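PDB 4RN7: N-acetylmuramoyl-L-alanine amidase from Peptoclostridium difficile, which probably hydrolyses the link between N-acetylmuramoyl residues and L-alanine in cell-wall peptidoglycan, with this chain forming its zinc-binding C-terminal amidase domain. Local coordinates for residues Ile95-Arg100 against Glu109-Val114; Val119-Val124 against Leu170-Val175; Gly150-Thr153 against Glu157-Lys160. All blocks are in the same frame, centred on the assembly; numbering follows the deposited sequence.

Contact 1 of 3, residues Ile95-Arg100 against Glu109-Val114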
ATOM      1  N   ILE A  95       7.884  -7.993   3.690  1.00 28.36           N
ATOM      2  CA  ILE A  95       6.856  -7.295   2.939  1.00 27.09           C
ATOM      3  C   ILE A  95       6.414  -8.155   1.756  1.00 32.28           C
ATOM      4  O   ILE A  95       7.248  -8.810   1.121  1.00 31.23           O
ATOM      5  CB  ILE A  95       7.425  -5.958   2.443  1.00 29.01           C
ATOM      6  CG1 ILE A  95       7.643  -5.016   3.638  1.00 30.45           C
ATOM      7  CG2 ILE A  95       6.503  -5.299   1.416  1.00 28.40           C
ATOM      8  CD1 ILE A  95       8.163  -3.644   3.252  1.00 32.55           C
ATOM      9  N   GLU A  96       5.113  -8.163   1.468  1.00 29.02           N
ATOM     10  CA  GLU A  96       4.604  -8.846   0.282  1.00 26.73           C
ATOM     11  C   GLU A  96       3.610  -7.916  -0.382  1.00 28.47           C
ATOM     12  O   GLU A  96       3.053  -7.033   0.270  1.00 29.96           O
ATOM     13  CB  GLU A  96       3.912 -10.165   0.645  1.00 28.93           C
ATOM     14  CG  GLU A  96       2.795 -10.032   1.673  1.00 31.84           C
ATOM     15  CD  GLU A  96       2.261 -11.381   2.114  1.00 41.10           C
ATOM     16  OE1 GLU A  96       3.081 -12.256   2.454  1.00 37.88           O
ATOM     17  OE2 GLU A  96       1.028 -11.574   2.117  1.00 36.95           O
ATOM     18  N   THR A  97       3.386  -8.108  -1.675  1.00 25.71           N
ATOM     19  CA  THR A  97       2.452  -7.243  -2.396  1.00 26.57           C
ATOM     20  C   THR A  97       1.385  -8.093  -3.072  1.00 28.68           C
ATOM     21  O   THR A  97       1.706  -9.065  -3.756  1.00 29.71           O
ATOM     22  CB  THR A  97       3.203  -6.431  -3.448  1.00 30.95           C
ATOM     23  OG1 THR A  97       4.160  -5.588  -2.797  1.00 29.49           O
ATOM     24  CG2 THR A  97       2.231  -5.559  -4.251  1.00 25.80           C
ATOM     25  N   TRP A  98       0.118  -7.744  -2.858  1.00 27.06           N
ATOM     26  CA  TRP A  98      -1.005  -8.495  -3.407  1.00 31.55           C
ATOM     27  C   TRP A  98      -1.527  -7.860  -4.690  1.00 33.59           C
ATOM     28  O   TRP A  98      -1.422  -6.645  -4.876  1.00 29.43           O
ATOM     29  CB  TRP A  98      -2.171  -8.498  -2.422  1.00 30.38           C
ATOM     30  CG  TRP A  98      -1.904  -9.122  -1.085  1.00 33.35           C
ATOM     31  CD1 TRP A  98      -0.765  -9.752  -0.669  1.00 33.89           C
ATOM     32  CD2 TRP A  98      -2.822  -9.174   0.015  1.00 33.20           C
ATOM     33  NE1 TRP A  98      -0.924 -10.195   0.631  1.00 35.81           N
ATOM     34  CE2 TRP A  98      -2.176  -9.843   1.071  1.00 34.66           C
ATOM     35  CE3 TRP A  98      -4.131  -8.708   0.209  1.00 34.13           C
ATOM     36  CZ2 TRP A  98      -2.801 -10.067   2.308  1.00 39.54           C
ATOM     37  CZ3 TRP A  98      -4.745  -8.931   1.438  1.00 38.21           C
ATOM     38  CH2 TRP A  98      -4.083  -9.604   2.464  1.00 37.81           C
ATOM     39  N   TYR A  99      -2.104  -8.693  -5.554  1.00 30.30           N
ATOM     40  CA  TYR A  99      -2.854  -8.235  -6.719  1.00 32.71           C
ATOM     41  C   TYR A  99      -4.058  -9.161  -6.906  1.00 34.65           C
ATOM     42  O   TYR A  99      -4.064 -10.275  -6.380  1.00 35.49           O
ATOM     43  CB  TYR A  99      -1.972  -8.216  -7.971  1.00 32.40           C
ATOM     44  CG  TYR A  99      -1.404  -9.561  -8.356  1.00 33.29           C
ATOM     45  CD1 TYR A  99      -0.264 -10.054  -7.744  1.00 39.05           C
ATOM     46  CD2 TYR A  99      -2.002 -10.330  -9.346  1.00 37.81           C
ATOM     47  CE1 TYR A  99       0.265 -11.287  -8.098  1.00 38.31           C
ATOM     48  CE2 TYR A  99      -1.478 -11.560  -9.707  1.00 43.63           C
ATOM     49  CZ  TYR A  99      -0.350 -12.031  -9.077  1.00 45.81           C
ATOM     50  OH  TYR A  99       0.169 -13.256  -9.440  1.00 51.19           O
ATOM     51  N   ARG A 100      -5.077  -8.710  -7.642  1.00 33.58           N
ATOM     52  CA  ARG A 100      -6.320  -9.483  -7.774  1.00 37.52           C
ATOM     53  C   ARG A 100      -6.105 -10.816  -8.478  1.00 45.54           C
ATOM     54  O   ARG A 100      -5.214 -10.939  -9.317  1.00 40.84           O
ATOM     55  CB  ARG A 100      -7.417  -8.677  -8.493  1.00 45.32           C
ATOM     56  CG  ARG A 100      -7.369  -8.738 -10.016  1.00 43.38           C
ATOM     57  CD  ARG A 100      -8.534  -7.988 -10.673  1.00 42.33           C
ATOM     58  NE  ARG A 100      -8.571  -6.593 -10.240  1.00 38.00           N
ATOM     59  CZ  ARG A 100      -7.905  -5.607 -10.837  1.00 41.70           C
ATOM     60  NH1 ARG A 100      -7.974  -4.369 -10.364  1.00 35.29           N
ATOM     61  NH2 ARG A 100      -7.158  -5.857 -11.910  1.00 37.58           N
ATOM     62  N   GLU A 109       2.255  -7.291 -12.964  1.00 41.53           N
ATOM     63  CA  GLU A 109       3.491  -6.607 -13.325  1.00 47.64           C
ATOM     64  C   GLU A 109       3.778  -5.430 -12.373  1.00 41.89           C
ATOM     65  O   GLU A 109       4.916  -5.232 -11.932  1.00 41.21           O
ATOM     66  CB  GLU A 109       3.419  -6.140 -14.783  1.00 53.86           C
ATOM     67  CG  GLU A 109       3.482  -7.271 -15.829  1.00 65.92           C
ATOM     68  CD  GLU A 109       2.298  -8.238 -15.781  1.00 70.51           C
ATOM     69  OE1 GLU A 109       1.165  -7.809 -15.472  1.00 63.01           O
ATOM     70  OE2 GLU A 109       2.504  -9.438 -16.053  1.00 76.54           O
ATOM     71  N   LEU A 110       2.742  -4.656 -12.060  1.00 37.28           N
ATOM     72  CA  LEU A 110       2.862  -3.552 -11.107  1.00 35.33           C
ATOM     73  C   LEU A 110       3.323  -4.063  -9.741  1.00 36.44           C
ATOM     74  O   LEU A 110       4.209  -3.482  -9.114  1.00 35.06           O
ATOM     75  CB  LEU A 110       1.518  -2.821 -10.972  1.00 35.37           C
ATOM     76  CG  LEU A 110       1.372  -1.768  -9.868  1.00 33.08           C
ATOM     77  CD1 LEU A 110       2.356  -0.612 -10.055  1.00 36.90           C
ATOM     78  CD2 LEU A 110      -0.062  -1.249  -9.809  1.00 31.37           C
ATOM     79  N   ALA A 111       2.717  -5.161  -9.294  1.00 35.74           N
ATOM     80  CA  ALA A 111       3.053  -5.773  -8.015  1.00 32.85           C
ATOM     81  C   ALA A 111       4.521  -6.187  -7.953  1.00 37.82           C
ATOM     82  O   ALA A 111       5.201  -5.921  -6.963  1.00 35.53           O
ATOM     83  CB  ALA A 111       2.150  -6.977  -7.747  1.00 33.57           C
ATOM     84  N   GLN A 112       5.007  -6.851  -8.998  1.00 38.21           N
ATOM     85  CA  GLN A 112       6.388  -7.319  -8.987  1.00 39.12           C
ATOM     86  C   GLN A 112       7.381  -6.154  -9.003  1.00 40.35           C
ATOM     87  O   GLN A 112       8.387  -6.172  -8.284  1.00 41.71           O
ATOM     88  CB  GLN A 112       6.662  -8.272 -10.151  1.00 44.51           C
ATOM     89  CG  GLN A 112       8.040  -8.925 -10.083  1.00 55.23           C
ATOM     90  CD  GLN A 112       8.236  -9.761  -8.822  1.00 62.66           C
ATOM     91  OE1 GLN A 112       7.836 -10.924  -8.772  1.00 71.36           O
ATOM     92  NE2 GLN A 112       8.849  -9.166  -7.796  1.00 47.13           N
ATOM     93  N   THR A 113       7.097  -5.143  -9.820  1.00 41.50           N
ATOM     94  CA  THR A 113       7.981  -3.986  -9.930  1.00 46.33           C
ATOM     95  C   THR A 113       8.064  -3.234  -8.597  1.00 35.65           C
ATOM     96  O   THR A 113       9.165  -2.943  -8.109  1.00 37.04           O
ATOM     97  CB  THR A 113       7.537  -3.057 -11.074  1.00 47.69           C
ATOM     98  OG1 THR A 113       7.584  -3.785 -12.306  1.00 46.95           O
ATOM     99  CG2 THR A 113       8.450  -1.848 -11.178  1.00 48.32           C
ATOM    100  N   VAL A 114       6.907  -2.945  -8.008  1.00 32.64           N
ATOM    101  CA  VAL A 114       6.864  -2.280  -6.706  1.00 29.95           C
ATOM    102  C   VAL A 114       7.535  -3.135  -5.623  1.00 38.02           C
ATOM    103  O   VAL A 114       8.399  -2.646  -4.888  1.00 33.06           O
ATOM    104  CB  VAL A 114       5.429  -1.894  -6.318  1.00 31.24           C
ATOM    105  CG1 VAL A 114       5.345  -1.520  -4.837  1.00 27.60           C
ATOM    106  CG2 VAL A 114       4.943  -0.729  -7.196  1.00 34.61           C
TER

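Contact 2 of 3, residues Val119-Val124 against Leu170-Val175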
ATOM      1  N   VAL A 119      12.127  -3.885  -1.874  1.00 34.02           N
ATOM      2  CA  VAL A 119      13.207  -4.720  -1.348  1.00 39.49           C
ATOM      3  C   VAL A 119      14.594  -4.075  -1.488  1.00 46.97           C
ATOM      4  O   VAL A 119      15.475  -4.276  -0.641  1.00 45.78           O
ATOM      5  CB  VAL A 119      13.181  -6.130  -1.988  1.00 34.85           C
ATOM      6  CG1 VAL A 119      14.376  -6.943  -1.554  1.00 40.37           C
ATOM      7  CG2 VAL A 119      11.887  -6.838  -1.588  1.00 42.24           C
ATOM      8  N   SER A 120      14.786  -3.287  -2.542  1.00 46.66           N
ATOM      9  CA  SER A 120      16.077  -2.641  -2.760  0.69 45.55           C
ATOM     10  C   SER A 120      16.275  -1.438  -1.837  1.00 50.29           C
ATOM     11  O   SER A 120      17.403  -1.139  -1.447  1.00 52.52           O
ATOM     12  CB  SER A 120      16.236  -2.222  -4.220  0.69 47.64           C
ATOM     13  OG  SER A 120      15.328  -1.187  -4.546  0.69 48.92           O
ATOM     14  N   TYR A 121      15.184  -0.768  -1.485  1.00 42.17           N
ATOM     15  CA  TYR A 121      15.230   0.434  -0.646  1.00 42.34           C
ATOM     16  C   TYR A 121      15.259   0.200   0.868  1.00 47.82           C
ATOM     17  O   TYR A 121      15.986   0.890   1.579  1.00 53.91           O
ATOM     18  CB  TYR A 121      14.078   1.376  -1.015  1.00 37.55           C
ATOM     19  CG  TYR A 121      14.427   2.261  -2.182  1.00 39.67           C
ATOM     20  CD1 TYR A 121      14.453   1.757  -3.477  1.00 43.31           C
ATOM     21  CD2 TYR A 121      14.754   3.598  -1.989  1.00 46.04           C
ATOM     22  CE1 TYR A 121      14.788   2.563  -4.554  1.00 47.98           C
ATOM     23  CE2 TYR A 121      15.090   4.413  -3.057  1.00 48.39           C
ATOM     24  CZ  TYR A 121      15.104   3.890  -4.337  1.00 51.00           C
ATOM     25  OH  TYR A 121      15.437   4.699  -5.400  1.00 52.54           O
ATOM     26  N   VAL A 122      14.465  -0.747   1.364  1.00 38.29           N
ATOM     27  CA  VAL A 122      14.423  -0.996   2.809  1.00 35.54           C
ATOM     28  C   VAL A 122      15.168  -2.276   3.180  1.00 41.14           C
ATOM     29  O   VAL A 122      15.530  -2.478   4.351  1.00 44.18           O
ATOM     30  CB  VAL A 122      12.986  -1.044   3.360  1.00 34.87           C
ATOM     31  CG1 VAL A 122      12.431   0.358   3.492  1.00 46.31           C
ATOM     32  CG2 VAL A 122      12.107  -1.874   2.461  1.00 45.55           C
ATOM     33  N   LYS A 123      15.406  -3.125   2.182  1.00 38.09           N
ATOM     34  CA  LYS A 123      16.228  -4.333   2.373  1.00 43.42           C
ATOM     35  C   LYS A 123      15.630  -5.209   3.471  1.00 50.87           C
ATOM     36  O   LYS A 123      16.297  -5.601   4.437  1.00 56.35           O
ATOM     37  CB  LYS A 123      17.697  -3.983   2.658  1.00 56.03           C
ATOM     38  CG  LYS A 123      18.399  -3.251   1.515  1.00 59.80           C
ATOM     39  CD  LYS A 123      18.682  -1.801   1.878  1.00 68.23           C
ATOM     40  N   VAL A 124      14.343  -5.475   3.295  1.00 38.38           N
ATOM     41  CA  VAL A 124      13.536  -6.289   4.180  1.00 36.43           C
ATOM     42  C   VAL A 124      13.412  -7.640   3.508  1.00 32.60           C
ATOM     43  O   VAL A 124      13.809  -7.806   2.351  1.00 38.39           O
ATOM     44  CB  VAL A 124      12.128  -5.699   4.303  1.00 48.68           C
ATOM     45  CG1 VAL A 124      12.182  -4.382   5.034  1.00 54.57           C
ATOM     46  CG2 VAL A 124      11.534  -5.495   2.929  1.00 42.49           C
ATOM     47  N   LEU A 170      10.651   3.358   2.830  1.00 34.35           N
ATOM     48  CA  LEU A 170       9.617   2.491   2.281  1.00 31.42           C
ATOM     49  C   LEU A 170       8.800   3.266   1.255  1.00 31.13           C
ATOM     50  O   LEU A 170       8.562   2.787   0.145  1.00 32.04           O
ATOM     51  CB  LEU A 170       8.728   1.966   3.415  1.00 31.69           C
ATOM     52  CG  LEU A 170       7.429   1.270   3.024  1.00 38.31           C
ATOM     53  CD1 LEU A 170       7.718   0.066   2.137  1.00 34.62           C
ATOM     54  CD2 LEU A 170       6.674   0.855   4.280  1.00 35.99           C
ATOM     55  N   ALA A 171       8.401   4.481   1.617  1.00 30.82           N
ATOM     56  CA  ALA A 171       7.635   5.326   0.707  1.00 30.50           C
ATOM     57  C   ALA A 171       8.441   5.637  -0.550  1.00 32.25           C
ATOM     58  O   ALA A 171       7.897   5.611  -1.651  1.00 33.15           O
ATOM     59  CB  ALA A 171       7.173   6.613   1.392  1.00 30.61           C
ATOM     60  N   GLU A 172       9.735   5.904  -0.392  1.00 33.57           N
ATOM     61  CA  GLU A 172      10.571   6.201  -1.553  1.00 36.07           C
ATOM     62  C   GLU A 172      10.647   4.981  -2.474  1.00 35.94           C
ATOM     63  O   GLU A 172      10.535   5.108  -3.700  1.00 36.98           O
ATOM     64  CB  GLU A 172      11.971   6.647  -1.122  1.00 37.73           C
ATOM     65  CG  GLU A 172      12.890   7.062  -2.275  1.00 42.18           C
ATOM     66  CD  GLU A 172      12.386   8.261  -3.069  1.00 49.69           C
ATOM     67  OE1 GLU A 172      11.586   9.064  -2.541  1.00 45.95           O
ATOM     68  OE2 GLU A 172      12.796   8.399  -4.239  1.00 50.18           O
ATOM     69  N   GLY A 173      10.805   3.804  -1.876  1.00 35.18           N
ATOM     70  CA  GLY A 173      10.833   2.567  -2.636  1.00 38.19           C
ATOM     71  C   GLY A 173       9.547   2.358  -3.416  1.00 36.33           C
ATOM     72  O   GLY A 173       9.572   1.981  -4.590  1.00 35.70           O
ATOM     73  N   ILE A 174       8.416   2.611  -2.767  1.00 32.90           N
ATOM     74  CA  ILE A 174       7.124   2.491  -3.430  1.00 32.36           C
ATOM     75  C   ILE A 174       6.993   3.484  -4.586  1.00 36.13           C
ATOM     76  O   ILE A 174       6.565   3.117  -5.683  1.00 34.03           O
ATOM     77  CB  ILE A 174       5.963   2.685  -2.440  1.00 30.95           C
ATOM     78  CG1 ILE A 174       5.998   1.591  -1.362  1.00 30.17           C
ATOM     79  CG2 ILE A 174       4.628   2.652  -3.173  1.00 31.07           C
ATOM     80  CD1 ILE A 174       5.066   1.873  -0.192  1.00 31.44           C
ATOM     81  N   VAL A 175       7.361   4.738  -4.337  1.00 34.05           N
ATOM     82  CA  VAL A 175       7.339   5.750  -5.393  1.00 35.69           C
ATOM     83  C   VAL A 175       8.108   5.283  -6.624  1.00 37.20           C
ATOM     84  O   VAL A 175       7.588   5.313  -7.741  1.00 39.10           O
ATOM     85  CB  VAL A 175       7.935   7.078  -4.922  1.00 37.02           C
ATOM     86  CG1 VAL A 175       8.068   8.048  -6.090  1.00 42.49           C
ATOM     87  CG2 VAL A 175       7.064   7.682  -3.840  1.00 37.30           C
TER

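Contact 3 of 3, residues Gly150-Thr153 against Glu157-Lys160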
ATOM      1  N   GLY A 150       4.906  -5.073   6.334  1.00 26.65           N
ATOM      2  CA  GLY A 150       5.600  -5.629   7.488  1.00 32.32           C
ATOM      3  C   GLY A 150       4.558  -6.139   8.463  1.00 30.14           C
ATOM      4  O   GLY A 150       3.381  -5.794   8.334  1.00 28.84           O
ATOM      5  N   PHE A 151       4.978  -6.959   9.419  1.00 27.11           N
ATOM      6  CA  PHE A 151       4.061  -7.572  10.377  1.00 28.50           C
ATOM      7  C   PHE A 151       3.949  -6.767  11.660  1.00 28.04           C
ATOM      8  O   PHE A 151       4.859  -6.766  12.472  1.00 30.92           O
ATOM      9  CB  PHE A 151       4.514  -9.001  10.699  1.00 31.32           C
ATOM     10  CG  PHE A 151       4.125 -10.000   9.646  1.00 30.20           C
ATOM     11  CD1 PHE A 151       4.802 -10.051   8.438  1.00 29.50           C
ATOM     12  CD2 PHE A 151       3.053 -10.856   9.846  1.00 31.06           C
ATOM     13  CE1 PHE A 151       4.425 -10.960   7.446  1.00 31.24           C
ATOM     14  CE2 PHE A 151       2.665 -11.755   8.862  1.00 33.57           C
ATOM     15  CZ  PHE A 151       3.354 -11.806   7.661  1.00 31.45           C
ATOM     16  N   LEU A 152       2.826  -6.082  11.861  1.00 29.92           N
ATOM     17  CA  LEU A 152       2.676  -5.297  13.081  1.00 26.58           C
ATOM     18  C   LEU A 152       2.623  -6.192  14.308  1.00 29.48           C
ATOM     19  O   LEU A 152       2.916  -5.754  15.419  1.00 30.14           O
ATOM     20  CB  LEU A 152       1.422  -4.414  13.012  1.00 27.52           C
ATOM     21  CG  LEU A 152       1.192  -3.527  14.239  1.00 32.04           C
ATOM     22  CD1 LEU A 152       2.341  -2.555  14.417  1.00 29.99           C
ATOM     23  CD2 LEU A 152      -0.123  -2.773  14.079  1.00 33.47           C
ATOM     24  N   THR A 153       2.273  -7.461  14.106  1.00 34.74           N
ATOM     25  CA  THR A 153       2.225  -8.438  15.197  1.00 33.77           C
ATOM     26  C   THR A 153       3.600  -8.963  15.674  1.00 32.50           C
ATOM     27  O   THR A 153       3.686  -9.676  16.678  1.00 35.19           O
ATOM     28  CB  THR A 153       1.290  -9.626  14.837  1.00 42.04           C
ATOM     29  OG1 THR A 153       1.640 -10.157  13.545  1.00 32.80           O
ATOM     30  CG2 THR A 153      -0.166  -9.159  14.817  1.00 40.77           C
ATOM     31  N   GLU A 157       9.305  -5.899  13.825  1.00 31.44           N
ATOM     32  CA  GLU A 157       8.768  -5.241  12.643  1.00 28.83           C
ATOM     33  C   GLU A 157       8.080  -3.951  13.065  1.00 28.84           C
ATOM     34  O   GLU A 157       8.166  -2.929  12.383  1.00 29.03           O
ATOM     35  CB  GLU A 157       7.718  -6.123  11.973  1.00 36.81           C
ATOM     36  CG  GLU A 157       8.226  -7.400  11.373  1.00 37.19           C
ATOM     37  CD  GLU A 157       8.799  -7.177  10.004  1.00 43.68           C
ATOM     38  OE1 GLU A 157       8.014  -7.158   9.027  1.00 31.17           O
ATOM     39  OE2 GLU A 157      10.032  -7.013   9.915  1.00 38.67           O
ATOM     40  N   GLU A 158       7.376  -4.016  14.189  1.00 31.52           N
ATOM     41  CA  GLU A 158       6.699  -2.841  14.721  1.00 32.95           C
ATOM     42  C   GLU A 158       7.704  -1.705  14.978  1.00 30.60           C
ATOM     43  O   GLU A 158       7.417  -0.549  14.671  1.00 31.50           O
ATOM     44  CB  GLU A 158       5.941  -3.202  15.997  1.00 30.23           C
ATOM     45  CG  GLU A 158       5.393  -1.991  16.745  1.00 35.98           C
ATOM     46  CD  GLU A 158       4.663  -2.366  18.015  1.00 51.58           C
ATOM     47  OE1 GLU A 158       4.908  -3.473  18.538  1.00 51.22           O
ATOM     48  OE2 GLU A 158       3.852  -1.545  18.489  1.00 54.06           O
ATOM     49  N   GLN A 159       8.890  -2.030  15.488  1.00 29.38           N
ATOM     50  CA  GLN A 159       9.892  -0.992  15.754  1.00 32.11           C
ATOM     51  C   GLN A 159      10.369  -0.305  14.477  1.00 33.78           C
ATOM     52  O   GLN A 159      10.771   0.862  14.507  1.00 35.04           O
ATOM     53  CB  GLN A 159      11.088  -1.549  16.524  1.00 34.22           C
ATOM     54  CG  GLN A 159      10.776  -1.887  17.977  1.00 39.91           C
ATOM     55  CD  GLN A 159      10.223  -0.700  18.755  1.00 41.79           C
ATOM     56  OE1 GLN A 159      10.800   0.389  18.753  1.00 40.97           O
ATOM     57  NE2 GLN A 159       9.110  -0.915  19.438  1.00 41.04           N
ATOM     58  N   LYS A 160      10.337  -1.033  13.362  1.00 29.35           N
ATOM     59  CA  LYS A 160      10.615  -0.430  12.055  1.00 29.20           C
ATOM     60  C   LYS A 160       9.432   0.369  11.541  1.00 31.44           C
ATOM     61  O   LYS A 160       9.595   1.506  11.119  1.00 30.24           O
ATOM     62  CB  LYS A 160      10.972  -1.512  11.030  1.00 30.64           C
ATOM     63  CG  LYS A 160      12.289  -2.226  11.334  1.00 31.05           C
ATOM     64  CD  LYS A 160      12.535  -3.328  10.324  1.00 35.15           C
ATOM     65  CE  LYS A 160      13.880  -4.002  10.557  1.00 38.41           C
ATOM     66  NZ  LYS A 160      14.003  -4.695  11.883  1.00 33.94           N
TER
HETATM   67  O   HOH W   1       4.293  -5.862  17.717  1.00 36.24           O

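Contact 1 of 3, residues Ile95-Arg100 against Glu109-Val114
Ala111, on helix 107-122, turns its methyl group toward strand 95-99 and meets two side chains there, Thr97 and Tyr99. Being two residues apart on a strand, these project from the same face, and together they form a shallow seat for a helix residue with little bulk of its own. The backbones can therefore come close, with Thr97 CA and Ala111 CA 5.8 Å apart. Thr97 offers its methyl branch: CG2 stands anti to the backbone N and ends 3.8 Å from Ala111 CB. The same rotation sets OG1 beside the backbone N, where it hydrogen-bonds to Gln115 OE1, one helical turn further on, so one threonine gives the helix an apolar and a polar handle. Tyr99 comes in obliquely. Its CG lies between its own backbone N and carbonyl carbon (chi1 60°), and CD1 is 3.9 Å from Ala111 CB.

The alternation of a strand places Trp98 and Glu96 on the other face. Here Trp98 NE1 donates to Glu96 OE2 over 2.8 Å in an almost perfectly straight bond (179°). The acceptor lies in the indole plane, while the N-H meets Glu96 OE2 on its anti side, 18° out of the carboxylate plane. This fixes the indole along the strand, while Glu96 OE1 makes a salt bridge to Arg127.

The contact is the first half of a beta-alpha-beta unit that leaves strand 95-99, runs through helix 107-122 and returns in strand 126-131. Strand 144-151 flanks it with Ile145, which touches both Thr97 and Ala111, and helix 164-185 packs against Leu110 and Val114.

Contact 2 of 3, residues Val119-Val124 against Leu170-Val175
Tyr121 lies against Gly173 where helix 107-122 meets helix 164-185, two neighbouring helices in one layer against the mixed sheet of this alpha/beta amidase fold. The pairing illustrates how a glycine lets a helix backbone itself become a packing surface, since Tyr121 CA and Gly173 CA are only 5.3 Å apart.

Followed outward, the tyrosine first places CB 3.8 Å from Gly173 CA. CG is nearer still, 3.6 Å from that same carbon, and CD1 remains beside it. Gly173, having no side chain, thus brings its CA over one face of the ring, 27° off the normal, in a CH-pi contact. Along the CD2-CE2 flank, on the same side of the ring plane, the partner changes: Glu172 CG approaches obliquely and comes within 3.5 Å of Tyr121 CE2. Glu172 supplies aliphatic chain here: its CG stands anti to the backbone N (chi1 -176°), and the bend that follows carries the carboxylate off at 50° to the ring plane, with OE2 taken up by Gln176 one turn along. Toward its outer end the tyrosine side chain also has Gln176 as a neighbour, so it spans a full turn of the opposing helix.

Behind this outer layer, Leu170 points its CB bond away from 119-124 overall, and its side chain touches Ile118 of helix 107-122 and Cys149 of strand 144-151. Leu170 CB nevertheless lies 4.0 Å from Val122 CG1, and that same methyl, set beside its own backbone N, rests 3.6 Å from Leu170 N.

Contact 3 of 3, residues Gly150-Thr153 against Glu157-Lys160
Glu157 OE1 is gripped by two backbone amides, those of Phe151 and Gly94, which tie the corner at Gly150, near the end of strand 144-151, to helix 155-161 and to a loop before strand 95-99. Phe151 N reaches it over 3.1 Å with an N-H...O angle of 160°, and Glu157 OE1 accepts through its anti lone pair, the one away from OE2. The bend at chi2 (-83°) brings the carboxylate to the backbone of Gly150 and Phe151. The fit is close: Gly150 CA lies 3.2 Å from Glu157 OE1, and Phe151 O only 3.0 Å from Glu157 CB. Gly150, with phi positive, has no side chain between its CA and Glu157 OE1. The Phe151 ring turns away from the helix, and Glu157 OE1 lies at its edge, near its plane.

Glu158 behaves differently. Its chain runs extended, Leu152 CD1 packing crosswise on CG at 3.9 Å, and its carboxylate engages a water. That water donates both to Glu158 OE1, at 2.6 Å, and to Leu152 O, at 2.7 Å. Thr23 OG1 hydrogen-bonds to Glu158 OE1 and Ser21 OG to OE2.

Two buried carboxylates are thus met by amides, hydroxyls and water. Such surroundings would probably stabilise negative charge on both, so both carboxylates tie the corner at Gly150-Leu152 to helix 155-161 close to the zinc ligand Glu28.

In the fold
Contacts 1 and 2 are apolar across their segments; contact 3 adds a hydrogen bond and a bridging water to its hydrocarbon packing. Contact 1 is buried between sheet and helix and relies on two methyl groups and the flank of a tyrosine ring, whereas contact 2, further along the same helix 107-122, is only partly buried and uses an aromatic face against backbone. Ile95 joins them, its CD1 packing on both Val124 and Leu170. Contact 3 is also buried but lies farthest from the chain's centre. It shares the sheet with contact 1, through neighbouring strands 95-99 and 144-151, and is nested within the loop that contact 2 closes.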